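Local structure of putative dehydratase (Mesorhizobium loti, 2POZ) at residues 85-90 and 258-263; 237-242 and 266-271; 118-123 and 324-329; 275-280 and 302-307. The protein is of unknown function but belongs to the mandelate racemase/muconate lactonizing enzyme group of the enolase superfamily and is probably a lyase. All coordinates share one frame; numbering follows the deposited sequence.

Contact 1 of 4, residues 85-90 and 258-263; sequences GGAIIF and RVYTRF
The methyl CG2 of Thr261 stands over the centre of the Phe90 ring, 3.4 Å from its centroid and 11° off the normal, a CH-pi contact in which CG2 lies within 3.9 Å of every ring carbon. Beside it, Tyr260 spreads its ring under the start of the helix. Ala87 N lies 3.7 Å above the plane of the Tyr260 ring, displaced toward the rim, and Ala87 CB comes down at the phenol end, 3.3 Å from Tyr260 OH. From the opposite side the same ring is backed by the carbonyl carbon of Arg258. In terms of the enolase-superfamily fold, the N-cap residue Gly86 and helix 87-108 of the N-terminal capping domain here meet the barrel-domain loop that runs from strand 253-255 into helix 261-269. Contacts within each segment position these groups. Phe90 N bonds to Gly86 O at 3.1 Å in the first helical turn, and Gly85 O sits at the edge of the Phe90 ring, in its plane. Thr261 OG1 donates to Tyr260 O at 2.6 Å; chi1 of 78° puts OG1 between the backbone N and the carbonyl carbon, and CG2 is then anti to the carbonyl carbon. Farther out, Tyr76 packs on Phe90, and Trp81 of the second subunit packs against both Ala87 and Tyr260.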
loop_
_atom_site.group_PDB
_atom_site.type_symbol
_atom_site.label_atom_id
_atom_site.label_comp_id
_atom_site.label_asym_id
_atom_site.label_seq_id
_atom_site.Cartn_x
_atom_site.Cartn_y
_atom_site.Cartn_z
ATOM N N GLY A 85 -4.911 9.248 -25.165
ATOM C CA GLY A 85 -5.000 8.755 -26.531
ATOM C C GLY A 85 -4.206 7.495 -26.839
ATOM O O GLY A 85 -3.288 7.119 -26.101
ATOM N N GLY A 86 -4.560 6.856 -27.954
ATOM C CA GLY A 86 -3.914 5.618 -28.352
ATOM C C GLY A 86 -2.958 5.661 -29.526
ATOM O O GLY A 86 -2.450 6.714 -29.909
ATOM N N ALA A 87 -2.733 4.490 -30.116
ATOM C CA ALA A 87 -1.807 4.341 -31.229
ATOM C C ALA A 87 -2.117 5.168 -32.480
ATOM O O ALA A 87 -1.207 5.668 -33.130
ATOM C CB ALA A 87 -1.686 2.854 -31.607
ATOM N N ILE A 88 -3.387 5.323 -32.823
ATOM C CA ILE A 88 -3.704 6.068 -34.032
ATOM C C ILE A 88 -3.421 7.567 -33.905
ATOM O O ILE A 88 -2.710 8.136 -34.734
ATOM C CB ILE A 88 -5.157 5.838 -34.456
ATOM C CG1 ILE A 88 -5.386 4.340 -34.720
ATOM C CG2 ILE A 88 -5.476 6.696 -35.680
ATOM C CD1 ILE A 88 -4.395 3.697 -35.705
ATOM N N ILE A 89 -3.963 8.208 -32.875
ATOM C CA ILE A 89 -3.716 9.633 -32.692
ATOM C C ILE A 89 -2.216 9.883 -32.512
ATOM O O ILE A 89 -1.643 10.780 -33.146
ATOM C CB ILE A 89 -4.497 10.206 -31.465
ATOM C CG1 ILE A 89 -4.189 11.697 -31.294
ATOM C CG2 ILE A 89 -4.102 9.474 -30.181
ATOM C CD1 ILE A 89 -4.746 12.571 -32.380
ATOM N N PHE A 90 -1.555 9.079 -31.686
ATOM C CA PHE A 90 -0.142 9.315 -31.469
ATOM C C PHE A 90 0.790 8.932 -32.599
ATOM O O PHE A 90 1.873 9.497 -32.713
ATOM C CB PHE A 90 0.303 8.722 -30.129
ATOM C CG PHE A 90 -0.117 9.567 -28.958
ATOM C CD1 PHE A 90 -1.049 9.107 -28.036
ATOM C CD2 PHE A 90 0.325 10.883 -28.860
ATOM C CE1 PHE A 90 -1.544 9.959 -27.032
ATOM C CE2 PHE A 90 -0.163 11.737 -27.865
ATOM C CZ PHE A 90 -1.101 11.271 -26.953
ATOM N N ARG A 258 3.168 -1.245 -27.424
ATOM C CA ARG A 258 1.811 -0.733 -27.399
ATOM C C ARG A 258 1.520 0.184 -26.210
ATOM O O ARG A 258 0.424 0.167 -25.647
ATOM C CB ARG A 258 0.812 -1.905 -27.480
ATOM C CG ARG A 258 0.645 -2.415 -28.927
ATOM C CD ARG A 258 -0.289 -3.612 -29.067
ATOM N NE ARG A 258 0.360 -4.851 -28.653
ATOM C CZ ARG A 258 -0.050 -6.071 -28.984
ATOM N NH1 ARG A 258 -1.121 -6.241 -29.750
ATOM N NH2 ARG A 258 0.621 -7.127 -28.546
ATOM N N VAL A 259 2.526 0.976 -25.837
ATOM C CA VAL A 259 2.406 1.957 -24.758
ATOM C C VAL A 259 2.767 3.298 -25.406
ATOM O O VAL A 259 3.718 3.378 -26.188
ATOM C CB VAL A 259 3.351 1.640 -23.584
ATOM C CG1 VAL A 259 3.224 2.729 -22.496
ATOM C CG2 VAL A 259 2.980 0.270 -22.993
ATOM N N TYR A 260 2.030 4.353 -25.073
ATOM C CA TYR A 260 2.251 5.632 -25.735
ATOM C C TYR A 260 2.482 6.862 -24.859
ATOM O O TYR A 260 1.763 7.089 -23.896
ATOM C CB TYR A 260 1.073 5.883 -26.688
ATOM C CG TYR A 260 0.622 4.613 -27.395
ATOM C CD1 TYR A 260 -0.470 3.874 -26.929
ATOM C CD2 TYR A 260 1.340 4.111 -28.485
ATOM C CE1 TYR A 260 -0.835 2.662 -27.532
ATOM C CE2 TYR A 260 0.988 2.904 -29.092
ATOM C CZ TYR A 260 -0.097 2.186 -28.613
ATOM O OH TYR A 260 -0.442 1.001 -29.216
ATOM N N THR A 261 3.483 7.653 -25.250
ATOM C CA THR A 261 3.911 8.888 -24.575
ATOM C C THR A 261 4.450 8.674 -23.167
ATOM O O THR A 261 4.352 7.584 -22.601
ATOM C CB THR A 261 2.782 9.955 -24.468
ATOM O OG1 THR A 261 1.884 9.612 -23.403
ATOM C CG2 THR A 261 2.009 10.072 -25.783
ATOM N N ARG A 262 5.034 9.733 -22.614
ATOM C CA ARG A 262 5.564 9.706 -21.256
ATOM C C ARG A 262 4.440 9.326 -20.295
ATOM O O ARG A 262 4.663 8.670 -19.279
ATOM C CB ARG A 262 6.032 11.100 -20.839
ATOM C CG ARG A 262 7.349 11.583 -21.382
ATOM C CD ARG A 262 7.378 13.107 -21.221
ATOM N NE ARG A 262 6.498 13.735 -22.202
ATOM C CZ ARG A 262 6.063 14.989 -22.145
ATOM N NH1 ARG A 262 6.413 15.783 -21.136
ATOM N NH2 ARG A 262 5.286 15.455 -23.116
ATOM N N PHE A 263 3.236 9.791 -20.607
ATOM C CA PHE A 263 2.072 9.554 -19.763
ATOM C C PHE A 263 1.677 8.086 -19.751
ATOM O O PHE A 263 1.201 7.577 -18.738
ATOM C CB PHE A 263 0.917 10.435 -20.241
ATOM C CG PHE A 263 1.316 11.872 -20.473
ATOM C CD1 PHE A 263 0.709 12.625 -21.470
ATOM C CD2 PHE A 263 2.316 12.462 -19.703
ATOM C CE1 PHE A 263 1.097 13.953 -21.700
ATOM C CE2 PHE A 263 2.713 13.781 -19.920
ATOM C CZ PHE A 263 2.104 14.531 -20.921
#

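Contact 2 of 4, residues 237-242 and 266-271; sequences FDNGAL and RKIFEL
Asn239 and Leu271 bury the most surface where helix 239-248 meets helix 261-269 and the residues following it, in the outer layer of an enolase-type (beta/alpha)7-beta barrel; the helices follow strands 227-231 and 253-255. The CD1 methyl of Leu271 rests 3.5 Å from Asn239 CB, and Leu271 CD2 is 4.0 Å from the backbone oxygen of Asn239, which places the fork of the leucine over the first turn of the other helix. The carboxamide reaches farther, CG being anti to the carbonyl carbon (chi1 -70°). Its OD1 meets the methyl Ile268 CD1 at 3.5 Å and its ND2 lies 3.9 Å from Lys267 CB, so the amide makes van der Waals contacts across this interface, crossing each partner at about a right angle. An alanine at Asn239 would probably open a gap beside Ile268 CD1 and Lys267 CB, while its CB could still touch Leu271. Lys267 turns its amine away to Phe237 O of the second subunit. The helix carrying Asn239 is capped by Asp238, whose OD1 takes the N-H of Ala241 at 2.8 Å and 167°, from 58° out of the carboxylate plane; Arg266 of the second subunit forms a salt bridge with the same oxygen. Deeper in, toward Val255, Leu242 points one branch at both partners: its CD2 is 3.8 Å from Leu271 CD1 and 4.1 Å from Ile268 CD1.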
loop_
_atom_site.group_PDB
_atom_site.type_symbol
_atom_site.label_atom_id
_atom_site.label_comp_id
_atom_site.label_asym_id
_atom_site.label_seq_id
_atom_site.Cartn_x
_atom_site.Cartn_y
_atom_site.Cartn_z
ATOM N N PHE A 237 -3.080 -4.019 -21.936
ATOM C CA PHE A 237 -4.155 -3.368 -21.175
ATOM C C PHE A 237 -4.096 -3.704 -19.681
ATOM O O PHE A 237 -4.558 -2.927 -18.855
ATOM C CB PHE A 237 -5.525 -3.823 -21.696
ATOM C CG PHE A 237 -6.364 -2.723 -22.287
ATOM C CD1 PHE A 237 -7.043 -2.932 -23.482
ATOM C CD2 PHE A 237 -6.494 -1.491 -21.645
ATOM C CE1 PHE A 237 -7.837 -1.930 -24.037
ATOM C CE2 PHE A 237 -7.286 -0.485 -22.191
ATOM C CZ PHE A 237 -7.959 -0.708 -23.394
ATOM N N ASP A 238 -3.529 -4.862 -19.342
ATOM C CA ASP A 238 -3.477 -5.314 -17.948
ATOM C C ASP A 238 -2.119 -5.207 -17.263
ATOM O O ASP A 238 -1.303 -6.127 -17.344
ATOM C CB ASP A 238 -3.954 -6.766 -17.870
ATOM C CG ASP A 238 -4.243 -7.212 -16.447
ATOM O OD1 ASP A 238 -3.702 -6.598 -15.499
ATOM O OD2 ASP A 238 -5.006 -8.188 -16.286
ATOM N N ASN A 239 -1.891 -4.099 -16.563
ATOM C CA ASN A 239 -0.625 -3.900 -15.862
ATOM C C ASN A 239 -0.548 -4.639 -14.526
ATOM O O ASN A 239 0.530 -4.778 -13.950
ATOM C CB ASN A 239 -0.361 -2.412 -15.645
ATOM C CG ASN A 239 -0.057 -1.693 -16.936
ATOM O OD1 ASN A 239 0.611 -2.244 -17.812
ATOM N ND2 ASN A 239 -0.536 -0.462 -17.065
ATOM N N GLY A 240 -1.692 -5.095 -14.031
ATOM C CA GLY A 240 -1.699 -5.840 -12.787
ATOM C C GLY A 240 -1.113 -7.211 -13.077
ATOM O O GLY A 240 -0.294 -7.731 -12.315
ATOM N N ALA A 241 -1.538 -7.806 -14.189
ATOM C CA ALA A 241 -1.023 -9.108 -14.580
ATOM C C ALA A 241 0.477 -8.971 -14.849
ATOM O O ALA A 241 1.256 -9.857 -14.502
ATOM C CB ALA A 241 -1.743 -9.613 -15.828
ATOM N N LEU A 242 0.881 -7.858 -15.462
ATOM C CA LEU A 242 2.294 -7.631 -15.761
ATOM C C LEU A 242 3.158 -7.698 -14.503
ATOM O O LEU A 242 4.218 -8.330 -14.508
ATOM C CB LEU A 242 2.495 -6.275 -16.446
ATOM C CG LEU A 242 3.932 -5.883 -16.817
ATOM C CD1 LEU A 242 4.559 -6.943 -17.717
ATOM C CD2 LEU A 242 3.922 -4.535 -17.533
ATOM N N ARG A 266 4.570 6.147 -17.803
ATOM C CA ARG A 266 4.586 6.353 -16.354
ATOM C C ARG A 266 3.942 5.135 -15.671
ATOM O O ARG A 266 4.430 4.664 -14.645
ATOM C CB ARG A 266 3.801 7.610 -15.968
ATOM C CG ARG A 266 3.545 7.704 -14.470
ATOM C CD ARG A 266 2.652 8.871 -14.093
ATOM N NE ARG A 266 2.088 8.683 -12.758
ATOM C CZ ARG A 266 1.226 9.516 -12.183
ATOM N NH1 ARG A 266 0.823 10.609 -12.820
ATOM N NH2 ARG A 266 0.743 9.240 -10.979
ATOM N N LYS A 267 2.848 4.634 -16.242
ATOM C CA LYS A 267 2.158 3.473 -15.675
ATOM C C LYS A 267 3.089 2.256 -15.618
ATOM O O LYS A 267 3.016 1.450 -14.692
ATOM C CB LYS A 267 0.899 3.146 -16.496
ATOM C CG LYS A 267 -0.251 4.165 -16.302
ATOM C CD LYS A 267 -1.353 4.046 -17.371
ATOM C CE LYS A 267 -0.873 4.589 -18.740
ATOM N NZ LYS A 267 -1.944 4.727 -19.797
ATOM N N ILE A 268 3.974 2.134 -16.601
ATOM C CA ILE A 268 4.917 1.025 -16.633
ATOM C C ILE A 268 6.034 1.237 -15.607
ATOM O O ILE A 268 6.358 0.341 -14.827
ATOM C CB ILE A 268 5.562 0.876 -18.027
ATOM C CG1 ILE A 268 4.485 0.575 -19.079
ATOM C CG2 ILE A 268 6.631 -0.227 -17.996
ATOM C CD1 ILE A 268 3.624 -0.640 -18.772
ATOM N N PHE A 269 6.622 2.428 -15.615
ATOM C CA PHE A 269 7.709 2.751 -14.702
ATOM C C PHE A 269 7.346 2.484 -13.251
ATOM O O PHE A 269 8.094 1.831 -12.524
ATOM C CB PHE A 269 8.115 4.217 -14.873
ATOM C CG PHE A 269 8.661 4.533 -16.234
ATOM C CD1 PHE A 269 8.548 5.812 -16.763
ATOM C CD2 PHE A 269 9.297 3.549 -16.985
ATOM C CE1 PHE A 269 9.058 6.106 -18.027
ATOM C CE2 PHE A 269 9.811 3.837 -18.247
ATOM C CZ PHE A 269 9.693 5.118 -18.767
ATOM N N GLU A 270 6.184 2.975 -12.841
ATOM C CA GLU A 270 5.743 2.810 -11.468
ATOM C C GLU A 270 5.519 1.365 -11.041
ATOM O O GLU A 270 5.446 1.080 -9.852
ATOM C CB GLU A 270 4.485 3.637 -11.220
ATOM C CG GLU A 270 4.710 5.127 -11.466
ATOM C CD GLU A 270 3.613 6.001 -10.884
ATOM O OE1 GLU A 270 2.425 5.634 -11.012
ATOM O OE2 GLU A 270 3.945 7.063 -10.305
ATOM N N LEU A 271 5.410 0.453 -12.000
ATOM C CA LEU A 271 5.221 -0.954 -11.666
ATOM C C LEU A 271 6.553 -1.580 -11.279
ATOM O O LEU A 271 6.599 -2.514 -10.480
ATOM C CB LEU A 271 4.661 -1.732 -12.857
ATOM C CG LEU A 271 3.292 -1.351 -13.411
ATOM C CD1 LEU A 271 3.021 -2.185 -14.658
ATOM C CD2 LEU A 271 2.223 -1.575 -12.357
#

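Contact 3 of 4, residues 118-123 and 324-329; sequences GKIRDR and NITNFM
Arg121 takes the crowded position at chi1 (51°), with CG between backbone N and carbonyl carbon, and its chain bends again at chi3 (73°); the guanidinium ends beside Ile325 O. NH1 and NH2 both donate to that one oxygen, at 2.8 Å and 3.1 Å, and it lies 2° out of the guanidinium plane. NH1 has a second acceptor in Glu322 O. Phe328 CB lies over one guanidinium face and Ile120 CG2 over the opposite one, both offset toward the rim. The two segments lead into the parallel neighbours 123-128 and 331-333, the first and last strands of a (beta/alpha)7-beta barrel, so the contact lies where the barrel closes. An alanine in place of Arg121 would probably leave Ile325 O and Glu322 O without these donors and open a gap next to Phe328. Earlier in the loop, Asn324 ND2 donates to Gly118 O at 2.7 Å, in the carbonyl plane, while Lys291 NZ bonds to Asn324 OD1. Between these polar grips Ile120 CD1 is wedged, 3.2 Å from Asn324 O and unusually tight against Thr326 CG2 at 3.3 Å. Arg174 of the fifth subunit packs on Ile120, Arg121 and Thr326.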
loop_
_atom_site.group_PDB
_atom_site.type_symbol
_atom_site.label_atom_id
_atom_site.label_comp_id
_atom_site.label_asym_id
_atom_site.label_seq_id
_atom_site.Cartn_x
_atom_site.Cartn_y
_atom_site.Cartn_z
ATOM N N GLY A 118 24.217 15.594 -29.080
ATOM C CA GLY A 118 25.335 14.862 -29.646
ATOM C C GLY A 118 25.215 13.351 -29.630
ATOM O O GLY A 118 24.268 12.776 -29.094
ATOM N N LYS A 119 26.222 12.716 -30.216
ATOM C CA LYS A 119 26.287 11.272 -30.342
ATOM C C LYS A 119 27.051 10.606 -29.198
ATOM O O LYS A 119 27.929 11.211 -28.586
ATOM C CB LYS A 119 26.965 10.934 -31.673
ATOM C CG LYS A 119 27.100 9.460 -31.961
ATOM C CD LYS A 119 28.170 9.222 -33.018
ATOM C CE LYS A 119 27.869 9.956 -34.309
ATOM N NZ LYS A 119 28.993 9.796 -35.277
ATOM N N ILE A 120 26.701 9.357 -28.919
ATOM C CA ILE A 120 27.362 8.574 -27.884
ATOM C C ILE A 120 28.008 7.345 -28.532
ATOM O O ILE A 120 28.995 6.811 -28.025
ATOM C CB ILE A 120 26.365 8.084 -26.806
ATOM C CG1 ILE A 120 25.884 9.257 -25.962
ATOM C CG2 ILE A 120 27.028 7.037 -25.917
ATOM C CD1 ILE A 120 24.952 8.847 -24.842
ATOM N N ARG A 121 27.451 6.911 -29.659
ATOM C CA ARG A 121 27.958 5.736 -30.370
ATOM C C ARG A 121 27.889 5.925 -31.891
ATOM O O ARG A 121 27.010 6.628 -32.403
ATOM C CB ARG A 121 27.155 4.494 -29.942
ATOM C CG ARG A 121 25.646 4.674 -30.043
ATOM C CD ARG A 121 24.880 3.520 -29.405
ATOM N NE ARG A 121 24.934 3.534 -27.941
ATOM C CZ ARG A 121 24.214 4.335 -27.159
ATOM N NH1 ARG A 121 23.364 5.212 -27.682
ATOM N NH2 ARG A 121 24.338 4.249 -25.841
ATOM N N ASP A 122 28.820 5.307 -32.613
ATOM C CA ASP A 122 28.849 5.424 -34.072
ATOM C C ASP A 122 28.124 4.284 -34.779
ATOM O O ASP A 122 27.964 4.308 -35.994
ATOM C CB ASP A 122 30.294 5.473 -34.579
ATOM C CG ASP A 122 31.062 6.660 -34.033
ATOM O OD1 ASP A 122 30.574 7.802 -34.165
ATOM O OD2 ASP A 122 32.155 6.446 -33.473
ATOM N N ARG A 123 27.695 3.284 -34.025
ATOM C CA ARG A 123 26.995 2.151 -34.612
ATOM C C ARG A 123 26.237 1.410 -33.525
ATOM O O ARG A 123 26.547 1.545 -32.342
ATOM C CB ARG A 123 27.993 1.204 -35.297
ATOM C CG ARG A 123 28.956 0.516 -34.341
ATOM C CD ARG A 123 30.008 -0.296 -35.085
ATOM N NE ARG A 123 30.515 -1.400 -34.271
ATOM C CZ ARG A 123 31.279 -1.263 -33.189
ATOM N NH1 ARG A 123 31.649 -0.057 -32.774
ATOM N NH2 ARG A 123 31.653 -2.338 -32.503
ATOM N N ASN A 324 21.916 8.798 -29.715
ATOM C CA ASN A 324 21.947 9.748 -28.605
ATOM C C ASN A 324 21.616 9.301 -27.174
ATOM O O ASN A 324 22.216 9.807 -26.223
ATOM C CB ASN A 324 21.062 10.940 -29.010
ATOM C CG ASN A 324 20.931 11.989 -27.922
ATOM O OD1 ASN A 324 20.019 11.936 -27.101
ATOM N ND2 ASN A 324 21.839 12.953 -27.918
ATOM N N ILE A 325 20.684 8.368 -27.001
ATOM C CA ILE A 325 20.308 7.950 -25.652
ATOM C C ILE A 325 21.400 7.209 -24.888
ATOM O O ILE A 325 22.155 6.406 -25.447
ATOM C CB ILE A 325 19.015 7.092 -25.656
ATOM C CG1 ILE A 325 19.171 5.902 -26.601
ATOM C CG2 ILE A 325 17.823 7.952 -26.073
ATOM C CD1 ILE A 325 17.997 4.945 -26.561
ATOM N N THR A 326 21.471 7.485 -23.592
ATOM C CA THR A 326 22.479 6.873 -22.746
ATOM C C THR A 326 22.134 5.451 -22.308
ATOM O O THR A 326 23.036 4.670 -22.001
ATOM C CB THR A 326 22.735 7.746 -21.498
ATOM O OG1 THR A 326 21.485 8.081 -20.897
ATOM C CG2 THR A 326 23.439 9.036 -21.880
ATOM N N ASN A 327 20.846 5.108 -22.286
ATOM C CA ASN A 327 20.425 3.770 -21.871
ATOM C C ASN A 327 19.939 2.886 -23.027
ATOM O O ASN A 327 18.941 2.181 -22.916
ATOM C CB ASN A 327 19.343 3.865 -20.773
ATOM C CG ASN A 327 18.107 4.656 -21.211
ATOM O OD1 ASN A 327 18.172 5.509 -22.100
ATOM N ND2 ASN A 327 16.978 4.389 -20.562
ATOM N N PHE A 328 20.665 2.928 -24.137
ATOM C CA PHE A 328 20.324 2.123 -25.305
ATOM C C PHE A 328 20.781 0.687 -25.100
ATOM O O PHE A 328 21.872 0.450 -24.593
ATOM C CB PHE A 328 21.003 2.681 -26.559
ATOM C CG PHE A 328 20.899 1.773 -27.756
ATOM C CD1 PHE A 328 19.701 1.660 -28.467
ATOM C CD2 PHE A 328 21.990 1.009 -28.158
ATOM C CE1 PHE A 328 19.597 0.799 -29.552
ATOM C CE2 PHE A 328 21.897 0.142 -29.244
ATOM C CZ PHE A 328 20.698 0.035 -29.944
HETATM N N MSE A 329 19.948 -0.269 -25.499
HETATM C CA MSE A 329 20.303 -1.672 -25.372
HETATM C C MSE A 329 20.652 -2.324 -26.717
HETATM O O MSE A 329 21.783 -2.749 -26.940
HETATM C CB MSE A 329 19.158 -2.460 -24.735
HETATM C CG MSE A 329 19.447 -3.950 -24.611
HETATM SE SE MSE A 329 17.889 -4.978 -24.077
HETATM C CE MSE A 329 18.566 -6.769 -24.449
#

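Contact 4 of 4, residues 275-280 and 302-307; sequences GIIQPD and MRVAPH
Ile277 and Val304 define the tightly packed face, where Ile277 CG1 meets Val304 CG2 at 3.9 Å. Ile277 CG2 reaches the selenium of the selenomethionine Met302 at 3.8 Å, and Pro279 CD closes on Val304 CG1. This side is covered by Phe265 and Phe269 of helix 261-269 and by Ile293 and Cys294 of helix 287-298. The backbones behind it are joined in parallel register: Ile277 N donates to Arg303 O, and Ala305 N to Ile277 O at 3.1 Å with an angle of 167°. Arg303 N to Gly275 O and His307 N to Pro279 O extend the pairing at its two ends. With helix 287-298 between them, strands 276-277 and 303-304 form a beta-alpha-beta crossover of the barrel, its sixth and seventh strands. The face bearing Ile276 and Arg303 is the more open one: the extended, partly exposed Arg303 passes obliquely, with NE 3.7 Å from Ile276 CG1, toward Asp213 and Glu214 of the fifth subunit, with which NH2 forms salt bridges. Just past the paired strands, a water accepts from Gln278 NE2 at 2.8 Å and donates to Ala305 O. Farther along, His307 CG is anti to the backbone N (chi1 173°), and ND1 donates to Asp280 OD2 at 3.1 Å on its anti side; the bond is bent and tilted from both planes, which lie 60° apart. In mandelate racemase, too, a His-Asp pair is found at what are probably the corresponding strand ends; Asp280 OD1 is held separately by Gly282 N.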
loop_
_atom_site.group_PDB
_atom_site.type_symbol
_atom_site.label_atom_id
_atom_site.label_comp_id
_atom_site.label_asym_id
_atom_site.label_seq_id
_atom_site.Cartn_x
_atom_site.Cartn_y
_atom_site.Cartn_z
ATOM N N GLY A 275 12.392 -4.554 -17.145
ATOM C CA GLY A 275 13.781 -4.144 -17.134
ATOM C C GLY A 275 14.116 -3.492 -18.466
ATOM O O GLY A 275 15.178 -2.886 -18.630
ATOM N N ILE A 276 13.187 -3.596 -19.413
ATOM C CA ILE A 276 13.386 -3.047 -20.754
ATOM C C ILE A 276 12.098 -2.472 -21.339
ATOM O O ILE A 276 11.036 -3.080 -21.216
ATOM C CB ILE A 276 13.878 -4.158 -21.719
ATOM C CG1 ILE A 276 15.152 -4.800 -21.174
ATOM C CG2 ILE A 276 14.131 -3.589 -23.111
ATOM C CD1 ILE A 276 15.435 -6.159 -21.758
ATOM N N ILE A 277 12.182 -1.300 -21.958
ATOM C CA ILE A 277 11.003 -0.730 -22.599
ATOM C C ILE A 277 11.300 -0.682 -24.091
ATOM O O ILE A 277 12.449 -0.519 -24.495
ATOM C CB ILE A 277 10.636 0.690 -22.087
ATOM C CG1 ILE A 277 11.778 1.671 -22.334
ATOM C CG2 ILE A 277 10.265 0.618 -20.607
ATOM C CD1 ILE A 277 11.357 3.116 -22.142
ATOM N N GLN A 278 10.258 -0.818 -24.901
ATOM C CA GLN A 278 10.410 -0.852 -26.350
ATOM C C GLN A 278 9.519 0.135 -27.083
ATOM O O GLN A 278 8.703 -0.258 -27.919
ATOM C CB GLN A 278 10.098 -2.264 -26.839
ATOM C CG GLN A 278 10.894 -3.342 -26.129
ATOM C CD GLN A 278 10.318 -4.726 -26.355
ATOM O OE1 GLN A 278 9.239 -5.050 -25.851
ATOM N NE2 GLN A 278 11.031 -5.548 -27.122
ATOM N N PRO A 279 9.652 1.434 -26.780
ATOM C CA PRO A 279 8.810 2.409 -27.473
ATOM C C PRO A 279 9.140 2.461 -28.960
ATOM O O PRO A 279 10.261 2.156 -29.367
ATOM C CB PRO A 279 9.158 3.718 -26.775
ATOM C CG PRO A 279 10.617 3.540 -26.459
ATOM C CD PRO A 279 10.651 2.103 -25.928
ATOM N N ASP A 280 8.156 2.846 -29.762
ATOM C CA ASP A 280 8.335 2.974 -31.206
ATOM C C ASP A 280 8.246 4.476 -31.483
ATOM O O ASP A 280 7.238 5.094 -31.141
ATOM C CB ASP A 280 7.209 2.243 -31.936
ATOM C CG ASP A 280 7.384 2.255 -33.450
ATOM O OD1 ASP A 280 7.802 3.295 -34.009
ATOM O OD2 ASP A 280 7.090 1.218 -34.082
HETATM N N MSE A 302 16.168 1.203 -16.064
HETATM C CA MSE A 302 15.771 0.463 -17.257
HETATM C C MSE A 302 16.578 0.809 -18.500
HETATM O O MSE A 302 17.108 1.910 -18.616
HETATM C CB MSE A 302 14.305 0.732 -17.559
HETATM C CG MSE A 302 13.343 -0.237 -16.939
HETATM SE SE MSE A 302 11.556 0.470 -17.081
HETATM C CE MSE A 302 10.906 -0.046 -15.314
ATOM N N ARG A 303 16.661 -0.136 -19.433
ATOM C CA ARG A 303 17.364 0.109 -20.690
ATOM C C ARG A 303 16.337 0.121 -21.821
ATOM O O ARG A 303 15.167 -0.215 -21.611
ATOM C CB ARG A 303 18.453 -0.939 -20.925
ATOM C CG ARG A 303 18.023 -2.350 -20.652
ATOM C CD ARG A 303 19.188 -3.312 -20.845
ATOM N NE ARG A 303 18.814 -4.655 -20.422
ATOM C CZ ARG A 303 19.434 -5.765 -20.806
ATOM N NH1 ARG A 303 20.470 -5.705 -21.628
ATOM N NH2 ARG A 303 19.006 -6.937 -20.369
ATOM N N VAL A 304 16.764 0.500 -23.020
ATOM C CA VAL A 304 15.832 0.633 -24.134
ATOM C C VAL A 304 16.162 -0.135 -25.416
ATOM O O VAL A 304 17.276 -0.067 -25.927
ATOM C CB VAL A 304 15.671 2.139 -24.488
ATOM C CG1 VAL A 304 14.561 2.338 -25.499
ATOM C CG2 VAL A 304 15.385 2.941 -23.213
ATOM N N ALA A 305 15.171 -0.866 -25.916
ATOM C CA ALA A 305 15.285 -1.618 -27.166
ATOM C C ALA A 305 14.129 -1.103 -28.031
ATOM O O ALA A 305 13.060 -1.719 -28.089
ATOM C CB ALA A 305 15.128 -3.097 -26.904
ATOM N N PRO A 306 14.339 0.032 -28.724
ATOM C CA PRO A 306 13.314 0.641 -29.574
ATOM C C PRO A 306 12.692 -0.321 -30.565
ATOM O O PRO A 306 13.388 -1.074 -31.238
ATOM C CB PRO A 306 14.061 1.770 -30.278
ATOM C CG PRO A 306 15.181 2.095 -29.324
ATOM C CD PRO A 306 15.628 0.721 -28.901
ATOM N N HIS A 307 11.368 -0.303 -30.637
ATOM C CA HIS A 307 10.689 -1.159 -31.587
ATOM C C HIS A 307 10.600 -0.395 -32.898
ATOM O O HIS A 307 10.282 0.801 -32.919
ATOM C CB HIS A 307 9.282 -1.509 -31.104
ATOM C CG HIS A 307 8.478 -2.253 -32.120
ATOM N ND1 HIS A 307 7.510 -1.646 -32.892
ATOM C CD2 HIS A 307 8.534 -3.542 -32.532
ATOM C CE1 HIS A 307 7.005 -2.529 -33.734
ATOM N NE2 HIS A 307 7.609 -3.686 -33.537
HETATM O O HOH W 1 12.527 -4.159 -29.110
#

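In the fold
Contact 2 lies between outer helices of the barrel, contact 4 between strands and contact 3 where the first and last strands begin, while contact 1 ties the barrel to the capping domain. Contacts 1 and 2 share helix 261-269, with centres 15 Å apart, and touch through Val259 CG2 and Ile268 CG1 at 4.2 Å. From contact 2, Phe269 CD2 reaches the selenium of Met302 in contact 4 at 3.8 Å. The loop 324-329 of contact 3 runs beside strand 303-304: Asn327 O lies 2.8 Å from Val304 N, a probable hydrogen bond. By analogy with mandelate racemase, the active site probably lies near Asp280 and His307; the centres of contacts 1 and 4 are about 15 Å apart.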